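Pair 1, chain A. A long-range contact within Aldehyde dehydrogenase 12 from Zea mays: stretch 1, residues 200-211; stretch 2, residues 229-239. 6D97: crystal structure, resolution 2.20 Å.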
# COMPACT_ATOMS: atom_id res chain seq x y z
N PHE A 200 -9.96 -21.58 22.54
CA PHE A 200 -9.11 -21.91 21.39
C PHE A 200 -7.69 -22.13 21.90
O PHE A 200 -6.87 -21.20 21.88
CB PHE A 200 -9.17 -20.82 20.32
CG PHE A 200 -10.49 -20.76 19.59
CD1 PHE A 200 -10.77 -21.64 18.56
CD2 PHE A 200 -11.45 -19.83 19.95
CE1 PHE A 200 -11.98 -21.59 17.89
CE2 PHE A 200 -12.67 -19.77 19.29
CZ PHE A 200 -12.93 -20.66 18.26
N PRO A 201 -7.37 -23.34 22.35
CA PRO A 201 -6.07 -23.57 23.01
C PRO A 201 -4.87 -23.49 22.08
O PRO A 201 -3.74 -23.46 22.58
CB PRO A 201 -6.22 -24.98 23.61
CG PRO A 201 -7.69 -25.30 23.54
CD PRO A 201 -8.21 -24.55 22.35
N LEU A 202 -5.07 -23.47 20.77
CA LEU A 202 -3.97 -23.42 19.82
C LEU A 202 -4.00 -22.18 18.94
O LEU A 202 -3.00 -21.46 18.86
CB LEU A 202 -3.98 -24.68 18.94
CG LEU A 202 -2.89 -24.73 17.86
CD1 LEU A 202 -1.52 -24.92 18.51
CD2 LEU A 202 -3.16 -25.83 16.86
N GLU A 203 -5.13 -21.92 18.29
CA GLU A 203 -5.18 -20.92 17.22
C GLU A 203 -4.84 -19.53 17.73
O GLU A 203 -4.00 -18.83 17.15
CB GLU A 203 -6.57 -20.92 16.57
CG GLU A 203 -6.74 -19.92 15.45
CD GLU A 203 -8.14 -19.96 14.87
OE1 GLU A 203 -8.81 -21.00 15.00
OE2 GLU A 203 -8.58 -18.94 14.29
N ILE A 204 -5.49 -19.10 18.81
CA ILE A 204 -5.29 -17.74 19.32
C ILE A 204 -3.87 -17.56 19.84
O ILE A 204 -3.16 -16.65 19.38
CB ILE A 204 -6.33 -17.38 20.39
CG1 ILE A 204 -7.74 -17.35 19.79
CG2 ILE A 204 -5.99 -16.04 21.03
CD1 ILE A 204 -8.83 -17.14 20.82
N PRO A 205 -3.39 -18.38 20.79
CA PRO A 205 -2.02 -18.16 21.29
C PRO A 205 -0.93 -18.32 20.24
O PRO A 205 0.02 -17.54 20.23
CB PRO A 205 -1.89 -19.18 22.43
CG PRO A 205 -2.95 -20.19 22.17
CD PRO A 205 -4.06 -19.46 21.53
N LEU A 206 -1.04 -19.32 19.36
CA LEU A 206 0.00 -19.52 18.35
C LEU A 206 0.11 -18.34 17.41
O LEU A 206 1.22 -17.88 17.10
CB LEU A 206 -0.26 -20.81 17.56
CG LEU A 206 0.65 -21.02 16.34
CD1 LEU A 206 2.09 -21.23 16.76
CD2 LEU A 206 0.16 -22.17 15.47
N LEU A 207 -1.03 -17.82 16.94
CA LEU A 207 -1.01 -16.75 15.95
C LEU A 207 -0.50 -15.44 16.54
O LEU A 207 0.20 -14.69 15.86
CB LEU A 207 -2.40 -16.57 15.34
CG LEU A 207 -2.72 -17.37 14.07
CD1 LEU A 207 -2.51 -18.86 14.27
CD2 LEU A 207 -4.15 -17.09 13.60
N GLN A 208 -0.85 -15.16 17.80
CA GLN A 208 -0.32 -13.96 18.44
C GLN A 208 1.14 -14.15 18.84
O GLN A 208 1.93 -13.20 18.78
CB GLN A 208 -1.17 -13.57 19.65
CG GLN A 208 -2.64 -13.31 19.33
CD GLN A 208 -2.88 -11.97 18.64
OE1 GLN A 208 -1.94 -11.28 18.25
NE2 GLN A 208 -4.15 -11.60 18.50
N LEU A 209 1.50 -15.37 19.26
CA LEU A 209 2.90 -15.65 19.60
C LEU A 209 3.81 -15.42 18.41
O LEU A 209 4.84 -14.73 18.52
CB LEU A 209 3.04 -17.08 20.12
CG LEU A 209 4.47 -17.59 20.29
CD1 LEU A 209 5.13 -16.84 21.44
CD2 LEU A 209 4.48 -19.09 20.54
N MET A 210 3.46 -16.00 17.25
CA MET A 210 4.30 -15.83 16.07
C MET A 210 4.31 -14.38 15.60
O MET A 210 5.35 -13.87 15.20
CB MET A 210 3.84 -16.76 14.95
CG MET A 210 3.85 -18.23 15.33
SD MET A 210 5.45 -18.79 15.98
CE MET A 210 6.53 -18.46 14.58
N GLY A 211 3.15 -13.72 15.64
CA GLY A 211 3.10 -12.31 15.27
C GLY A 211 4.04 -11.46 16.10
O GLY A 211 4.79 -10.64 15.58
N ILE A 229 -1.91 -27.15 27.98
CA ILE A 229 -1.14 -28.31 27.52
C ILE A 229 -0.95 -28.26 26.02
O ILE A 229 0.07 -28.72 25.50
CB ILE A 229 -1.84 -29.62 27.96
CG1 ILE A 229 -0.89 -30.81 27.80
CG2 ILE A 229 -3.13 -29.86 27.18
CD1 ILE A 229 -1.32 -32.06 28.56
N VAL A 230 -1.90 -27.66 25.30
CA VAL A 230 -1.84 -27.64 23.84
C VAL A 230 -0.68 -26.79 23.37
O VAL A 230 0.18 -27.24 22.60
CB VAL A 230 -3.18 -27.14 23.26
CG1 VAL A 230 -3.07 -27.01 21.75
CG2 VAL A 230 -4.30 -28.09 23.64
N MET A 231 -0.63 -25.53 23.83
CA MET A 231 0.47 -24.66 23.44
C MET A 231 1.81 -25.17 23.96
O MET A 231 2.85 -24.92 23.34
CB MET A 231 0.24 -23.24 23.93
CG MET A 231 -0.48 -22.37 22.93
SD MET A 231 0.19 -22.46 21.26
CE MET A 231 1.74 -21.59 21.47
N GLU A 232 1.80 -25.89 25.08
CA GLU A 232 3.04 -26.49 25.57
C GLU A 232 3.59 -27.48 24.55
O GLU A 232 4.78 -27.46 24.23
CB GLU A 232 2.80 -27.17 26.92
CG GLU A 232 4.05 -27.30 27.77
CD GLU A 232 4.36 -28.72 28.15
OE1 GLU A 232 4.56 -28.98 29.36
OE2 GLU A 232 4.41 -29.59 27.25
N GLN A 233 2.72 -28.34 24.02
CA GLN A 233 3.13 -29.25 22.95
C GLN A 233 3.51 -28.49 21.69
O GLN A 233 4.47 -28.86 21.00
CB GLN A 233 2.01 -30.25 22.66
CG GLN A 233 1.59 -31.07 23.87
CD GLN A 233 2.74 -31.89 24.43
OE1 GLN A 233 3.31 -32.73 23.74
NE2 GLN A 233 3.09 -31.63 25.68
N MET A 234 2.78 -27.42 21.38
CA MET A 234 3.10 -26.64 20.19
C MET A 234 4.47 -25.98 20.32
O MET A 234 5.22 -25.89 19.34
CB MET A 234 2.01 -25.59 19.94
CG MET A 234 2.21 -24.81 18.66
SD MET A 234 2.09 -25.87 17.20
CE MET A 234 3.05 -24.91 16.04
N ILE A 235 4.82 -25.53 21.52
CA ILE A 235 6.12 -24.89 21.73
C ILE A 235 7.25 -25.90 21.56
O ILE A 235 8.32 -25.58 21.02
CB ILE A 235 6.17 -24.21 23.10
CG1 ILE A 235 5.24 -23.00 23.11
CG2 ILE A 235 7.58 -23.77 23.43
CD1 ILE A 235 4.99 -22.43 24.49
N ARG A 236 7.03 -27.14 22.01
CA ARG A 236 8.03 -28.19 21.80
C ARG A 236 8.24 -28.44 20.32
O ARG A 236 9.38 -28.61 19.87
CB ARG A 236 7.59 -29.47 22.51
CG ARG A 236 7.47 -29.29 24.01
CD ARG A 236 7.09 -30.57 24.73
NE ARG A 236 7.03 -30.35 26.18
CZ ARG A 236 8.07 -30.46 27.00
NH1 ARG A 236 9.26 -30.81 26.52
NH2 ARG A 236 7.92 -30.22 28.30
N LEU A 237 7.16 -28.47 19.54
CA LEU A 237 7.27 -28.57 18.09
C LEU A 237 8.05 -27.38 17.53
O LEU A 237 8.95 -27.55 16.70
CB LEU A 237 5.88 -28.66 17.47
CG LEU A 237 5.63 -28.77 15.95
CD1 LEU A 237 4.18 -29.19 15.72
CD2 LEU A 237 5.94 -27.48 15.17
N LEU A 238 7.71 -26.17 17.98
CA LEU A 238 8.38 -24.98 17.46
C LEU A 238 9.87 -25.00 17.76
O LEU A 238 10.68 -24.58 16.94
CB LEU A 238 7.72 -23.72 18.04
CG LEU A 238 6.36 -23.34 17.45
CD1 LEU A 238 5.68 -22.28 18.30
CD2 LEU A 238 6.53 -22.86 16.02
N HIS A 239 10.24 -25.49 18.95
CA HIS A 239 11.66 -25.64 19.26
C HIS A 239 12.33 -26.62 18.31
O HIS A 239 13.45 -26.38 17.85
CB HIS A 239 11.83 -26.09 20.71
CG HIS A 239 11.61 -25.01 21.72
ND1 HIS A 239 11.04 -25.24 22.95
CD2 HIS A 239 11.88 -23.68 21.68
CE1 HIS A 239 10.97 -24.11 23.63
NE2 HIS A 239 11.47 -23.15 22.88
O HOH W 1 -2.71 -24.19 24.96

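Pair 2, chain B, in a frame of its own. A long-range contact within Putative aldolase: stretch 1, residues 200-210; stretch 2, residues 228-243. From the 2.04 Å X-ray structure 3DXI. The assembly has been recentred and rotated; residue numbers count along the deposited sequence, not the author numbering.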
# COMPACT_ATOMS: atom_id res chain seq x y z
N GLY B 200 -2.12 5.61 -1.45
CA GLY B 200 -1.89 6.31 -2.70
C GLY B 200 -2.70 5.77 -3.86
O GLY B 200 -3.36 6.52 -4.57
N LEU B 201 -2.67 4.45 -4.06
CA LEU B 201 -3.41 3.86 -5.17
C LEU B 201 -4.92 4.02 -5.02
O LEU B 201 -5.58 4.56 -5.91
CB LEU B 201 -3.09 2.36 -5.32
CG LEU B 201 -3.90 1.63 -6.40
CD1 LEU B 201 -3.53 2.15 -7.78
CD2 LEU B 201 -3.65 0.14 -6.30
N ILE B 202 -5.48 3.58 -3.89
CA ILE B 202 -6.92 3.68 -3.72
C ILE B 202 -7.44 5.12 -3.71
O ILE B 202 -8.54 5.37 -4.21
CB ILE B 202 -7.41 2.91 -2.45
CG1 ILE B 202 -8.93 2.77 -2.52
CG2 ILE B 202 -6.98 3.63 -1.18
CD1 ILE B 202 -9.43 2.12 -3.82
N ASN B 203 -6.67 6.06 -3.16
CA ASN B 203 -7.11 7.46 -3.17
C ASN B 203 -7.15 7.94 -4.63
O ASN B 203 -8.09 8.61 -5.04
CB ASN B 203 -6.14 8.36 -2.40
CG ASN B 203 -6.30 8.26 -0.89
OD1 ASN B 203 -7.37 7.94 -0.38
ND2 ASN B 203 -5.23 8.56 -0.17
N SER B 204 -6.12 7.59 -5.40
CA SER B 204 -6.04 7.99 -6.80
C SER B 204 -7.17 7.37 -7.63
O SER B 204 -7.80 8.06 -8.44
CB SER B 204 -4.68 7.62 -7.38
OG SER B 204 -3.63 8.21 -6.62
N ILE B 205 -7.42 6.09 -7.45
CA ILE B 205 -8.48 5.43 -8.19
C ILE B 205 -9.83 6.07 -7.83
O ILE B 205 -10.70 6.22 -8.68
CB ILE B 205 -8.52 3.91 -7.89
CG1 ILE B 205 -7.20 3.26 -8.32
CG2 ILE B 205 -9.69 3.26 -8.63
CD1 ILE B 205 -6.88 3.42 -9.80
N THR B 206 -9.98 6.44 -6.56
CA THR B 206 -11.21 7.07 -6.08
C THR B 206 -11.43 8.40 -6.80
O THR B 206 -12.55 8.71 -7.22
CB THR B 206 -11.15 7.30 -4.54
OG1 THR B 206 -11.07 6.04 -3.87
CG2 THR B 206 -12.39 8.04 -4.06
N ALA B 207 -10.36 9.16 -6.95
CA ALA B 207 -10.41 10.45 -7.62
C ALA B 207 -10.69 10.22 -9.11
O ALA B 207 -11.54 10.90 -9.71
CB ALA B 207 -9.09 11.20 -7.43
N ILE B 208 -9.99 9.26 -9.70
CA ILE B 208 -10.17 8.95 -11.11
C ILE B 208 -11.63 8.61 -11.41
O ILE B 208 -12.22 9.17 -12.35
CB ILE B 208 -9.27 7.76 -11.55
CG1 ILE B 208 -7.79 8.19 -11.55
CG2 ILE B 208 -9.67 7.27 -12.94
CD1 ILE B 208 -6.78 7.09 -11.84
N ASP B 209 -12.22 7.73 -10.62
CA ASP B 209 -13.61 7.35 -10.84
C ASP B 209 -14.60 8.49 -10.62
O ASP B 209 -15.74 8.41 -11.06
CB ASP B 209 -13.98 6.14 -9.97
CG ASP B 209 -13.26 4.87 -10.41
OD1 ASP B 209 -12.78 4.82 -11.56
OD2 ASP B 209 -13.18 3.91 -9.60
N ASP B 210 -14.16 9.56 -9.95
CA ASP B 210 -15.03 10.72 -9.75
C ASP B 210 -14.74 11.82 -10.77
O ASP B 210 -15.11 12.98 -10.56
CB ASP B 210 -14.87 11.28 -8.33
CG ASP B 210 -15.76 10.59 -7.32
OD1 ASP B 210 -16.53 9.68 -7.72
OD2 ASP B 210 -15.69 10.95 -6.13
N ASN B 228 5.85 8.52 -2.95
CA ASN B 228 4.61 8.78 -3.67
C ASN B 228 3.93 7.50 -4.15
O ASN B 228 4.38 6.39 -3.88
CB ASN B 228 4.88 9.66 -4.90
CG ASN B 228 5.58 10.95 -4.55
OD1 ASN B 228 6.74 11.16 -4.91
ND2 ASN B 228 4.89 11.82 -3.84
N LEU B 229 2.81 7.67 -4.85
CA LEU B 229 2.10 6.54 -5.41
C LEU B 229 3.05 5.96 -6.45
O LEU B 229 3.67 6.71 -7.20
CB LEU B 229 0.82 7.01 -6.10
CG LEU B 229 0.16 6.08 -7.12
CD1 LEU B 229 -0.22 4.76 -6.47
CD2 LEU B 229 -1.06 6.76 -7.69
N LYS B 230 3.19 4.64 -6.47
CA LYS B 230 4.08 3.99 -7.43
C LYS B 230 3.40 3.97 -8.80
O LYS B 230 2.33 3.37 -8.97
CB LYS B 230 4.41 2.56 -6.97
CG LYS B 230 5.20 2.53 -5.67
CD LYS B 230 5.77 1.16 -5.35
CE LYS B 230 4.72 0.23 -4.77
NZ LYS B 230 5.33 -0.56 -3.66
N MSE B 231 4.02 4.64 -9.77
CA MSE B 231 3.47 4.72 -11.11
C MSE B 231 3.16 3.33 -11.66
O MSE B 231 2.11 3.13 -12.26
CB MSE B 231 4.45 5.44 -12.04
CG MSE B 231 3.97 5.54 -13.49
SE MSE B 231 2.32 6.55 -13.68
CE MSE B 231 3.09 8.34 -13.78
N GLU B 232 4.05 2.37 -11.43
CA GLU B 232 3.84 1.01 -11.92
C GLU B 232 2.58 0.39 -11.31
O GLU B 232 1.92 -0.42 -11.95
CB GLU B 232 5.05 0.11 -11.61
CG GLU B 232 5.39 -0.00 -10.12
CD GLU B 232 6.42 1.00 -9.68
OE1 GLU B 232 6.46 2.11 -10.26
OE2 GLU B 232 7.20 0.69 -8.76
N LEU B 233 2.26 0.76 -10.08
CA LEU B 233 1.06 0.22 -9.43
C LEU B 233 -0.18 0.83 -10.06
O LEU B 233 -1.18 0.15 -10.29
CB LEU B 233 1.07 0.50 -7.92
CG LEU B 233 -0.13 -0.05 -7.14
CD1 LEU B 233 -0.29 -1.54 -7.42
CD2 LEU B 233 0.09 0.17 -5.66
N LEU B 234 -0.12 2.13 -10.34
CA LEU B 234 -1.23 2.83 -10.97
C LEU B 234 -1.54 2.23 -12.34
O LEU B 234 -2.68 1.87 -12.62
CB LEU B 234 -0.91 4.32 -11.13
CG LEU B 234 -1.91 5.21 -11.88
CD1 LEU B 234 -3.27 5.18 -11.19
CD2 LEU B 234 -1.36 6.64 -11.92
N LEU B 235 -0.51 2.12 -13.18
CA LEU B 235 -0.66 1.58 -14.53
C LEU B 235 -1.14 0.14 -14.53
O LEU B 235 -1.96 -0.25 -15.36
CB LEU B 235 0.65 1.68 -15.31
CG LEU B 235 1.17 3.10 -15.56
CD1 LEU B 235 2.44 3.03 -16.40
CD2 LEU B 235 0.11 3.93 -16.26
N THR B 236 -0.62 -0.67 -13.61
CA THR B 236 -1.06 -2.06 -13.55
C THR B 236 -2.55 -2.12 -13.24
O THR B 236 -3.30 -2.84 -13.90
CB THR B 236 -0.29 -2.85 -12.48
OG1 THR B 236 1.07 -3.00 -12.89
CG2 THR B 236 -0.89 -4.23 -12.29
N TYR B 237 -2.98 -1.34 -12.25
CA TYR B 237 -4.39 -1.30 -11.86
C TYR B 237 -5.29 -0.82 -13.00
O TYR B 237 -6.32 -1.44 -13.29
CB TYR B 237 -4.60 -0.38 -10.65
CG TYR B 237 -5.96 -0.56 -10.00
CD1 TYR B 237 -6.13 -1.46 -8.95
CD2 TYR B 237 -7.08 0.12 -10.48
CE1 TYR B 237 -7.38 -1.68 -8.39
CE2 TYR B 237 -8.35 -0.09 -9.91
CZ TYR B 237 -8.48 -0.99 -8.87
OH TYR B 237 -9.71 -1.23 -8.30
N LEU B 238 -4.91 0.28 -13.63
CA LEU B 238 -5.68 0.85 -14.73
C LEU B 238 -5.74 -0.08 -15.94
O LEU B 238 -6.74 -0.12 -16.65
CB LEU B 238 -5.11 2.21 -15.15
CG LEU B 238 -5.14 3.32 -14.09
CD1 LEU B 238 -4.52 4.60 -14.65
CD2 LEU B 238 -6.58 3.58 -13.64
N ASN B 239 -4.67 -0.84 -16.18
CA ASN B 239 -4.65 -1.76 -17.31
C ASN B 239 -5.72 -2.83 -17.13
O ASN B 239 -6.37 -3.24 -18.09
CB ASN B 239 -3.27 -2.40 -17.47
CG ASN B 239 -3.27 -3.55 -18.47
OD1 ASN B 239 -3.40 -4.71 -18.09
ND2 ASN B 239 -3.13 -3.21 -19.75
N LYS B 240 -5.90 -3.28 -15.90
CA LYS B 240 -6.89 -4.30 -15.58
C LYS B 240 -8.32 -3.76 -15.46
O LYS B 240 -9.25 -4.27 -16.08
CB LYS B 240 -6.52 -5.02 -14.28
CG LYS B 240 -7.60 -5.93 -13.72
CD LYS B 240 -7.93 -7.06 -14.68
CE LYS B 240 -9.01 -7.95 -14.10
NZ LYS B 240 -9.38 -9.05 -15.03
N HIS B 241 -8.49 -2.72 -14.65
CA HIS B 241 -9.81 -2.15 -14.38
C HIS B 241 -10.31 -0.99 -15.23
O HIS B 241 -11.50 -0.68 -15.21
CB HIS B 241 -9.88 -1.75 -12.91
CG HIS B 241 -9.70 -2.90 -11.97
ND1 HIS B 241 -10.70 -3.81 -11.70
CD2 HIS B 241 -8.62 -3.30 -11.25
CE1 HIS B 241 -10.25 -4.72 -10.86
NE2 HIS B 241 -8.99 -4.44 -10.57
N HIS B 242 -9.42 -0.34 -15.97
CA HIS B 242 -9.85 0.79 -16.80
C HIS B 242 -9.51 0.64 -18.27
O HIS B 242 -9.64 1.60 -19.03
CB HIS B 242 -9.26 2.09 -16.25
CG HIS B 242 -9.82 2.48 -14.91
ND1 HIS B 242 -9.73 1.68 -13.80
CD2 HIS B 242 -10.51 3.59 -14.52
CE1 HIS B 242 -10.33 2.27 -12.78
NE2 HIS B 242 -10.82 3.42 -13.20
N GLY B 243 -9.08 -0.55 -18.67
CA GLY B 243 -8.74 -0.79 -20.06
C GLY B 243 -7.58 0.02 -20.62
O GLY B 243 -7.51 0.25 -21.82

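Pairs 1 and 2 each pack two helices whose axes come within 10.1 Å and whose N-to-C directions diverge by 42° in pair 1 and 49° in pair 2, with a negative crossing angle in both; 14 central residues superpose with an RMSD of 0.5 Å. In stretch 1, L202(A), just before the helix, and P205(A), L206(A), L209(A) and M210(A) match L201(B), S204(B), I205(B), I208(B) and D209(B); in the second helix, V230(A), M231(A), M234(A) and I235(A) match L233(B), L234(B), Y237(B) and L238(B).

L202(A) and L201(B) both have chi1 t and chi2 p. CD1 of L202(A) lies 3.7 Å from CG of M234(A), and CB of L202(A) lies 3.8 Å from CG1 of V230(A). In pair 2 CD2 of L201(B) lies 3.6 Å from CG of L233(B) and 4.0 Å from CD1 of Y237(B).

The middle of the contact is filled differently. In pair 1 the flexible M231(A), its CA-to-CB bond sideways, bends its end inward: CG of M231(A) sits 3.4 Å from CG of P205(A), and CE of M231(A) reaches CD2 of L209(A) at 3.8 Å. The matching L234(B) is shorter and branched; its CD1 meets CD1 of I208(B) at 4.0 Å. The aromatic ring of Y237(B) takes the position of M234(A): CD2 of Y237(B) lies 3.4 Å from CD1 of I205(B), and CG1 of I205(B) lies over one ring face, 4.2 Å from the centroid, in a CH-pi contact. At the same place in pair 1, CD1 of L206(A) meets CE of M234(A) at 3.9 Å.

P205(A) and S204(B) superpose closely. The proline packs on M231(A); OG of S204(B) turns back to its own helix, donating to O of G200(B) at 2.7 Å.

The polar links also differ. Pair 1 has no direct hydrogen bond between its stretches; one water bridges them, donating to O of P201(A) at 2.7 Å and accepting from N of M231(A) at 2.7 Å. Pair 2 has a direct bond near the C-terminal ends: NE2 of H242(B) donates to OD1 of D209(B) at 2.9 Å, the oxygen lying at the ring edge, near its plane. M210(A), which matches D209(B), makes an apolar contact instead, its SD 4.2 Å from CD1 of L238(A). CD1 of L238(A) also lies 4.0 Å from CD1 of L206(A), another apolar contact.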